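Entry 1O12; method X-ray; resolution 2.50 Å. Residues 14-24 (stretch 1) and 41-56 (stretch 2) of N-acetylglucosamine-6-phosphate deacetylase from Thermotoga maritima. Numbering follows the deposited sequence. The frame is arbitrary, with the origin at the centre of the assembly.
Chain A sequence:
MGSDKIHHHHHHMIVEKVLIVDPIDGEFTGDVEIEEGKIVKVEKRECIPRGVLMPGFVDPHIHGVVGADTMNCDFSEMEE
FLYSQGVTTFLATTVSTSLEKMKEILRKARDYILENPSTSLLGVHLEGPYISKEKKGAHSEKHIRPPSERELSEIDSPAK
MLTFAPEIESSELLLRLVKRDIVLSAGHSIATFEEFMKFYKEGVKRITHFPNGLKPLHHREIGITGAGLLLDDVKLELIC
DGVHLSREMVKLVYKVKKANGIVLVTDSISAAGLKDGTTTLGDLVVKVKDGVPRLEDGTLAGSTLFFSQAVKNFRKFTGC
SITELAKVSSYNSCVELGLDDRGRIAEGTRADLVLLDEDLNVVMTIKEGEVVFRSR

Stretch 1, residues 14-24: IVEKVLIVDPI
Stretch 2, residues 41-56: KVEKRECIPRGVLMPG

Residues 14-24 and 41-56 bury 925 Å² between them; strand 18-22 pairs in parallel with strand 52-55, their axes approaching to 4.7 Å at 21°, and Lys17 and Arg50, outside those strands, bury the most area of any residues. The strand at 41-44 contributes little: Val42 (chi1 t) meets the end of Ile20 (chi1 m, chi2 t), CG1 to CD1 4.3 Å. Past it, Arg45 points toward stretch 1 and packs its NH1 3.6 Å from Lys17 CG, while its NH2 stays 4.4 Å from Glu16 OE1, too far for a salt bridge. Cys47 (chi1 p) places SG 4.1 Å from Lys17 CA, its small side chain fitting against the corner where Lys17 turns the chain with phi/psi 49/59.

Pro49 (-56/141) lays CB 4.3 Å from Leu19 CB. Arg50 (-89/-36) then begins the backbone pairing, its N donating to Lys17 O at 2.7 Å. Its long side chain (chi1 t, chi3 m) runs back along stretch 1, so that NE makes a weak hydrogen bond to Glu16 O (3.4 Å) and Val15 CG1 lies over one guanidinium face, 4.2 Å from NH2. Extended Gly51 (-176/-165) accepts at O from Leu19 N, 2.8 Å.

Val52 (-110/142, chi1 t) bridges Leu19, CA to CA 4.6 Å; on their shared face Val52 CG2 meets Leu19 CD1 at 4.2 Å, and Val52 CG1 reaches Val21 CG2 at 3.6 Å. Leu53 (-124/124, chi1 t, chi2 p) pairs with Ile20, CA to CA 5.1 Å, but its hydrogen bonds go to the flanking residues: Leu53 N to Leu19 O and Val21 N to Leu53 O, both 3.0 Å. Its buried, branched side chain fills apolar space, with CB 4.2 Å from Val18 CG2 and CD1 4.2 Å from Val15 CG1. Selenomethionine Met54 (chi1 m, chi2 t) sets CG 4.2 Å from Val21 CB. Pro55, lacking an amide hydrogen, instead brings CD within 3.3 Å of Val21 O.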

ATOM      1  N   ILE A  14      42.944 -10.166  -3.359  1.00 55.62           N
ATOM      2  CA  ILE A  14      42.704  -8.814  -2.879  1.00 53.25           C
ATOM      3  C   ILE A  14      42.064  -7.882  -3.921  1.00 50.93           C
ATOM      4  O   ILE A  14      42.528  -7.793  -5.059  1.00 50.36           O
ATOM      5  CB  ILE A  14      44.015  -8.211  -2.333  1.00 53.84           C
ATOM      6  CG1 ILE A  14      43.784  -6.793  -1.834  1.00 56.32           C
ATOM      7  CG2 ILE A  14      45.064  -8.196  -3.404  1.00 55.89           C
ATOM      8  CD1 ILE A  14      44.792  -6.402  -0.747  1.00 59.11           C
ATOM      9  N   VAL A  15      40.970  -7.216  -3.550  1.00 47.27           N
ATOM     10  CA  VAL A  15      40.309  -6.283  -4.473  1.00 43.24           C
ATOM     11  C   VAL A  15      40.494  -4.924  -3.830  1.00 42.65           C
ATOM     12  O   VAL A  15      40.015  -4.702  -2.726  1.00 41.64           O
ATOM     13  CB  VAL A  15      38.802  -6.579  -4.607  1.00 41.60           C
ATOM     14  CG1 VAL A  15      38.180  -5.663  -5.638  1.00 38.71           C
ATOM     15  CG2 VAL A  15      38.590  -8.027  -4.983  1.00 37.83           C
ATOM     16  N   GLU A  16      41.196  -4.023  -4.511  1.00 43.44           N
ATOM     17  CA  GLU A  16      41.473  -2.696  -3.953  1.00 45.84           C
ATOM     18  C   GLU A  16      40.805  -1.509  -4.622  1.00 45.20           C
ATOM     19  O   GLU A  16      40.331  -1.597  -5.750  1.00 46.01           O
ATOM     20  CB  GLU A  16      42.991  -2.420  -3.909  1.00 47.79           C
ATOM     21  CG  GLU A  16      43.712  -2.493  -5.271  1.00 53.71           C
ATOM     22  CD  GLU A  16      45.198  -2.051  -5.206  1.00 57.69           C
ATOM     23  OE1 GLU A  16      45.867  -2.371  -4.181  1.00 57.60           O
ATOM     24  OE2 GLU A  16      45.684  -1.392  -6.181  1.00 57.19           O
ATOM     25  N   LYS A  17      40.786  -0.401  -3.886  1.00 44.58           N
ATOM     26  CA  LYS A  17      40.237   0.856  -4.342  1.00 45.48           C
ATOM     27  C   LYS A  17      38.853   0.678  -4.951  1.00 44.27           C
ATOM     28  O   LYS A  17      38.625   1.007  -6.125  1.00 43.67           O
ATOM     29  CB  LYS A  17      41.176   1.485  -5.384  1.00 49.12           C
ATOM     30  CG  LYS A  17      42.627   1.675  -4.938  1.00 52.01           C
ATOM     31  CD  LYS A  17      43.481   2.269  -6.068  1.00 54.94           C
ATOM     32  CE  LYS A  17      43.515   1.379  -7.330  1.00 57.40           C
ATOM     33  NZ  LYS A  17      42.205   1.250  -8.052  1.00 58.35           N
ATOM     34  N   VAL A  18      37.923   0.156  -4.163  1.00 41.61           N
ATOM     35  CA  VAL A  18      36.583  -0.044  -4.689  1.00 38.83           C
ATOM     36  C   VAL A  18      35.511   0.550  -3.817  1.00 36.80           C
ATOM     37  O   VAL A  18      35.737   0.869  -2.650  1.00 38.42           O
ATOM     38  CB  VAL A  18      36.251  -1.570  -4.896  1.00 38.19           C
ATOM     39  CG1 VAL A  18      36.939  -2.069  -6.118  1.00 36.38           C
ATOM     40  CG2 VAL A  18      36.643  -2.403  -3.664  1.00 36.20           C
ATOM     41  N   LEU A  19      34.340   0.716  -4.404  1.00 34.69           N
ATOM     42  CA  LEU A  19      33.207   1.201  -3.655  1.00 33.89           C
ATOM     43  C   LEU A  19      32.623  -0.070  -3.038  1.00 33.15           C
ATOM     44  O   LEU A  19      31.865  -0.775  -3.684  1.00 33.22           O
ATOM     45  CB  LEU A  19      32.178   1.823  -4.585  1.00 33.02           C
ATOM     46  CG  LEU A  19      31.278   2.845  -3.897  1.00 34.25           C
ATOM     47  CD1 LEU A  19      30.124   3.214  -4.864  1.00 34.85           C
ATOM     48  CD2 LEU A  19      30.740   2.305  -2.602  1.00 31.64           C
ATOM     49  N   ILE A  20      33.010  -0.367  -1.800  1.00 33.58           N
ATOM     50  CA  ILE A  20      32.531  -1.549  -1.082  1.00 32.61           C
ATOM     51  C   ILE A  20      31.074  -1.356  -0.638  1.00 32.05           C
ATOM     52  O   ILE A  20      30.725  -0.330  -0.051  1.00 31.10           O
ATOM     53  CB  ILE A  20      33.367  -1.796   0.173  1.00 32.89           C
ATOM     54  CG1 ILE A  20      34.834  -1.934  -0.219  1.00 35.13           C
ATOM     55  CG2 ILE A  20      32.843  -3.038   0.932  1.00 32.23           C
ATOM     56  CD1 ILE A  20      35.794  -1.726   0.985  1.00 34.36           C
ATOM     57  N   VAL A  21      30.237  -2.350  -0.884  1.00 29.31           N
ATOM     58  CA  VAL A  21      28.856  -2.216  -0.503  1.00 29.22           C
ATOM     59  C   VAL A  21      28.380  -3.370   0.334  1.00 30.67           C
ATOM     60  O   VAL A  21      28.270  -4.484  -0.158  1.00 31.60           O
ATOM     61  CB  VAL A  21      27.947  -2.127  -1.735  1.00 29.37           C
ATOM     62  CG1 VAL A  21      26.553  -1.828  -1.316  1.00 28.17           C
ATOM     63  CG2 VAL A  21      28.477  -1.084  -2.716  1.00 29.02           C
ATOM     64  N   ASP A  22      28.110  -3.091   1.604  1.00 31.54           N
ATOM     65  CA  ASP A  22      27.595  -4.075   2.541  1.00 33.73           C
ATOM     66  C   ASP A  22      26.174  -3.616   2.957  1.00 35.66           C
ATOM     67  O   ASP A  22      25.938  -2.437   3.236  1.00 36.91           O
ATOM     68  CB  ASP A  22      28.514  -4.178   3.775  1.00 33.23           C
ATOM     69  CG  ASP A  22      28.094  -5.288   4.731  1.00 34.07           C
ATOM     70  OD1 ASP A  22      28.274  -6.467   4.392  1.00 32.63           O
ATOM     71  OD2 ASP A  22      27.565  -4.980   5.816  1.00 35.57           O
ATOM     72  N   PRO A  23      25.218  -4.544   3.008  1.00 36.80           N
ATOM     73  CA  PRO A  23      23.826  -4.283   3.377  1.00 38.21           C
ATOM     74  C   PRO A  23      23.696  -3.692   4.764  1.00 39.92           C
ATOM     75  O   PRO A  23      22.721  -3.016   5.062  1.00 40.97           O
ATOM     76  CB  PRO A  23      23.185  -5.660   3.369  1.00 39.72           C
ATOM     77  CG  PRO A  23      24.130  -6.509   2.569  1.00 41.43           C
ATOM     78  CD  PRO A  23      25.473  -5.986   2.921  1.00 39.18           C
ATOM     79  N   ILE A  24      24.666  -3.970   5.624  1.00 40.62           N
ATOM     80  CA  ILE A  24      24.579  -3.498   6.996  1.00 41.38           C
ATOM     81  C   ILE A  24      25.526  -2.371   7.364  1.00 41.00           C
ATOM     82  O   ILE A  24      25.140  -1.421   8.026  1.00 39.87           O
ATOM     83  CB  ILE A  24      24.782  -4.684   7.972  1.00 42.65           C
ATOM     84  CG1 ILE A  24      23.585  -5.634   7.872  1.00 42.98           C
ATOM     85  CG2 ILE A  24      24.906  -4.187   9.405  1.00 41.31           C
ATOM     86  CD1 ILE A  24      23.770  -6.893   8.681  1.00 43.26           C
ATOM     87  N   LYS A  41      39.490  -9.584   5.471  1.00 48.10           N
ATOM     88  CA  LYS A  41      39.776  -8.200   5.819  1.00 50.38           C
ATOM     89  C   LYS A  41      39.031  -7.209   4.935  1.00 51.43           C
ATOM     90  O   LYS A  41      39.069  -7.288   3.700  1.00 51.08           O
ATOM     91  CB  LYS A  41      41.293  -7.937   5.738  1.00 50.90           C
ATOM     92  CG  LYS A  41      41.791  -6.836   6.656  1.00 52.56           C
ATOM     93  CD  LYS A  41      42.654  -5.810   5.919  1.00 56.41           C
ATOM     94  CE  LYS A  41      43.898  -6.446   5.302  1.00 59.43           C
ATOM     95  NZ  LYS A  41      44.619  -5.540   4.339  1.00 61.11           N
ATOM     96  N   VAL A  42      38.336  -6.285   5.583  1.00 52.97           N
ATOM     97  CA  VAL A  42      37.598  -5.244   4.882  1.00 54.68           C
ATOM     98  C   VAL A  42      38.172  -3.930   5.408  1.00 56.53           C
ATOM     99  O   VAL A  42      37.879  -3.535   6.544  1.00 57.35           O
ATOM    100  CB  VAL A  42      36.093  -5.315   5.211  1.00 53.58           C
ATOM    101  CG1 VAL A  42      35.336  -4.306   4.396  1.00 53.68           C
ATOM    102  CG2 VAL A  42      35.570  -6.689   4.928  1.00 52.68           C
ATOM    103  N   GLU A  43      39.001  -3.262   4.608  1.00 57.98           N
ATOM    104  CA  GLU A  43      39.602  -2.007   5.057  1.00 59.83           C
ATOM    105  C   GLU A  43      39.080  -0.733   4.398  1.00 60.75           C
ATOM    106  O   GLU A  43      39.289  -0.501   3.206  1.00 60.35           O
ATOM    107  CB  GLU A  43      41.113  -2.048   4.883  1.00 61.33           C
ATOM    108  CG  GLU A  43      41.784  -0.771   5.353  1.00 64.40           C
ATOM    109  CD  GLU A  43      43.292  -0.795   5.152  1.00 67.21           C
ATOM    110  OE1 GLU A  43      43.931  -1.791   5.592  1.00 67.94           O
ATOM    111  OE2 GLU A  43      43.830   0.180   4.562  1.00 66.93           O
ATOM    112  N   LYS A  44      38.420   0.097   5.202  1.00 61.84           N
ATOM    113  CA  LYS A  44      37.868   1.367   4.750  1.00 62.15           C
ATOM    114  C   LYS A  44      39.059   2.278   4.494  1.00 61.90           C
ATOM    115  O   LYS A  44      39.815   2.571   5.399  1.00 61.06           O
ATOM    116  CB  LYS A  44      36.968   1.951   5.846  1.00 62.85           C
ATOM    117  CG  LYS A  44      36.371   3.319   5.533  1.00 65.86           C
ATOM    118  CD  LYS A  44      35.722   3.972   6.777  1.00 66.33           C
ATOM    119  CE  LYS A  44      35.356   5.461   6.541  1.00 65.96           C
ATOM    120  NZ  LYS A  44      34.743   6.113   7.747  1.00 64.74           N
ATOM    121  N   ARG A  45      39.236   2.697   3.252  1.00 63.32           N
ATOM    122  CA  ARG A  45      40.343   3.569   2.898  1.00 65.96           C
ATOM    123  C   ARG A  45      39.820   4.691   2.003  1.00 67.43           C
ATOM    124  O   ARG A  45      39.222   4.418   0.969  1.00 66.94           O
ATOM    125  CB  ARG A  45      41.425   2.785   2.141  1.00 67.13           C
ATOM    126  CG  ARG A  45      42.704   3.600   1.909  1.00 69.84           C
ATOM    127  CD  ARG A  45      43.244   3.515   0.467  1.00 71.03           C
ATOM    128  NE  ARG A  45      43.941   2.265   0.181  1.00 70.90           N
ATOM    129  CZ  ARG A  45      44.476   1.964  -0.996  1.00 69.86           C
ATOM    130  NH1 ARG A  45      44.400   2.823  -2.004  1.00 69.25           N
ATOM    131  NH2 ARG A  45      45.076   0.794  -1.166  1.00 71.03           N
ATOM    132  N   GLU A  46      40.047   5.946   2.388  1.00 69.98           N
ATOM    133  CA  GLU A  46      39.570   7.074   1.582  1.00 72.21           C
ATOM    134  C   GLU A  46      40.472   7.332   0.393  1.00 71.82           C
ATOM    135  O   GLU A  46      41.610   7.771   0.551  1.00 72.44           O
ATOM    136  CB  GLU A  46      39.442   8.354   2.431  1.00 74.07           C
ATOM    137  CG  GLU A  46      38.307   8.287   3.478  1.00 76.71           C
ATOM    138  CD  GLU A  46      37.940   9.655   4.064  1.00 78.04           C
ATOM    139  OE1 GLU A  46      37.535  10.545   3.278  1.00 78.01           O
ATOM    140  OE2 GLU A  46      38.051   9.832   5.307  1.00 78.26           O
ATOM    141  N   CYS A  47      39.938   7.046  -0.794  1.00 71.51           N
ATOM    142  CA  CYS A  47      40.638   7.215  -2.067  1.00 70.91           C
ATOM    143  C   CYS A  47      39.556   7.300  -3.139  1.00 69.77           C
ATOM    144  O   CYS A  47      38.375   7.415  -2.800  1.00 70.49           O
ATOM    145  CB  CYS A  47      41.532   6.009  -2.337  1.00 72.17           C
ATOM    146  SG  CYS A  47      40.605   4.442  -2.400  1.00 76.86           S
ATOM    147  N   ILE A  48      39.948   7.242  -4.415  1.00 68.25           N
ATOM    148  CA  ILE A  48      38.994   7.312  -5.537  1.00 66.56           C
ATOM    149  C   ILE A  48      38.724   5.912  -6.087  1.00 64.87           C
ATOM    150  O   ILE A  48      39.627   5.247  -6.595  1.00 64.97           O
ATOM    151  CB  ILE A  48      39.516   8.236  -6.697  1.00 67.46           C
ATOM    152  CG1 ILE A  48      41.037   8.087  -6.866  1.00 67.78           C
ATOM    153  CG2 ILE A  48      39.146   9.690  -6.418  1.00 67.45           C
ATOM    154  CD1 ILE A  48      41.675   9.109  -7.820  1.00 65.43           C
ATOM    155  N   PRO A  49      37.466   5.455  -5.993  1.00 63.08           N
ATOM    156  CA  PRO A  49      36.957   4.149  -6.432  1.00 61.40           C
ATOM    157  C   PRO A  49      37.159   3.723  -7.878  1.00 60.89           C
ATOM    158  O   PRO A  49      37.024   4.514  -8.804  1.00 60.78           O
ATOM    159  CB  PRO A  49      35.485   4.214  -6.068  1.00 61.70           C
ATOM    160  CG  PRO A  49      35.465   5.133  -4.904  1.00 62.50           C
ATOM    161  CD  PRO A  49      36.409   6.222  -5.319  1.00 62.33           C
ATOM    162  N   ARG A  50      37.453   2.432  -8.030  1.00 60.05           N
ATOM    163  CA  ARG A  50      37.718   1.753  -9.301  1.00 58.59           C
ATOM    164  C   ARG A  50      36.412   1.220  -9.912  1.00 55.63           C
ATOM    165  O   ARG A  50      36.229   1.202 -11.131  1.00 57.38           O
ATOM    166  CB  ARG A  50      38.697   0.578  -9.031  1.00 62.42           C
ATOM    167  CG  ARG A  50      39.224  -0.199 -10.266  1.00 66.71           C
ATOM    168  CD  ARG A  50      39.128  -1.765 -10.145  1.00 69.82           C
ATOM    169  NE  ARG A  50      39.922  -2.370  -9.061  1.00 72.29           N
ATOM    170  CZ  ARG A  50      40.483  -3.582  -9.126  1.00 73.53           C
ATOM    171  NH1 ARG A  50      40.347  -4.328 -10.227  1.00 74.11           N
ATOM    172  NH2 ARG A  50      41.181  -4.055  -8.095  1.00 72.68           N
ATOM    173  N   GLY A  51      35.518   0.769  -9.047  1.00 51.14           N
ATOM    174  CA  GLY A  51      34.245   0.231  -9.475  1.00 45.69           C
ATOM    175  C   GLY A  51      33.444  -0.081  -8.220  1.00 43.18           C
ATOM    176  O   GLY A  51      33.782   0.381  -7.111  1.00 41.09           O
ATOM    177  N   VAL A  52      32.376  -0.850  -8.374  1.00 39.73           N
ATOM    178  CA  VAL A  52      31.553  -1.202  -7.224  1.00 37.35           C
ATOM    179  C   VAL A  52      31.742  -2.670  -6.920  1.00 34.76           C
ATOM    180  O   VAL A  52      31.881  -3.479  -7.828  1.00 33.27           O
ATOM    181  CB  VAL A  52      30.036  -0.933  -7.499  1.00 37.14           C
ATOM    182  CG1 VAL A  52      29.223  -1.181  -6.237  1.00 35.89           C
ATOM    183  CG2 VAL A  52      29.839   0.485  -7.994  1.00 33.58           C
ATOM    184  N   LEU A  53      31.772  -3.006  -5.639  1.00 34.05           N
ATOM    185  CA  LEU A  53      31.914  -4.402  -5.216  1.00 33.51           C
ATOM    186  C   LEU A  53      30.712  -4.684  -4.326  1.00 35.10           C
ATOM    187  O   LEU A  53      30.479  -3.966  -3.343  1.00 35.20           O
ATOM    188  CB  LEU A  53      33.184  -4.614  -4.406  1.00 31.43           C
ATOM    189  CG  LEU A  53      33.539  -6.091  -4.199  1.00 32.95           C
ATOM    190  CD1 LEU A  53      34.115  -6.629  -5.490  1.00 32.99           C
ATOM    191  CD2 LEU A  53      34.567  -6.279  -3.062  1.00 32.59           C
HETATM  192  N   MSE A  54      29.940  -5.706  -4.676  1.00 35.05           N
HETATM  193  CA  MSE A  54      28.759  -6.062  -3.898  1.00 36.50           C
HETATM  194  C   MSE A  54      28.740  -7.566  -3.618  1.00 35.17           C
HETATM  195  O   MSE A  54      29.477  -8.335  -4.254  1.00 34.74           O
HETATM  196  CB  MSE A  54      27.478  -5.724  -4.672  1.00 37.30           C
HETATM  197  CG  MSE A  54      27.385  -4.332  -5.266  1.00 40.85           C
HETATM  198 SE   MSE A  54      25.662  -4.088  -6.235  1.00 49.02          SE
HETATM  199  CE  MSE A  54      24.480  -4.213  -4.652  1.00 42.18           C
ATOM    200  N   PRO A  55      27.892  -8.000  -2.668  1.00 33.12           N
ATOM    201  CA  PRO A  55      27.786  -9.432  -2.341  1.00 32.22           C
ATOM    202  C   PRO A  55      27.247 -10.132  -3.595  1.00 29.96           C
ATOM    203  O   PRO A  55      26.481  -9.534  -4.340  1.00 29.22           O
ATOM    204  CB  PRO A  55      26.768  -9.455  -1.197  1.00 30.71           C
ATOM    205  CG  PRO A  55      26.979  -8.119  -0.549  1.00 31.99           C
ATOM    206  CD  PRO A  55      27.094  -7.188  -1.737  1.00 31.34           C
ATOM    207  N   GLY A  56      27.669 -11.369  -3.843  1.00 29.15           N
ATOM    208  CA  GLY A  56      27.192 -12.083  -5.014  1.00 27.59           C
ATOM    209  C   GLY A  56      25.663 -12.138  -5.020  1.00 27.80           C
ATOM    210  O   GLY A  56      25.052 -12.460  -4.013  1.00 25.10           O
TER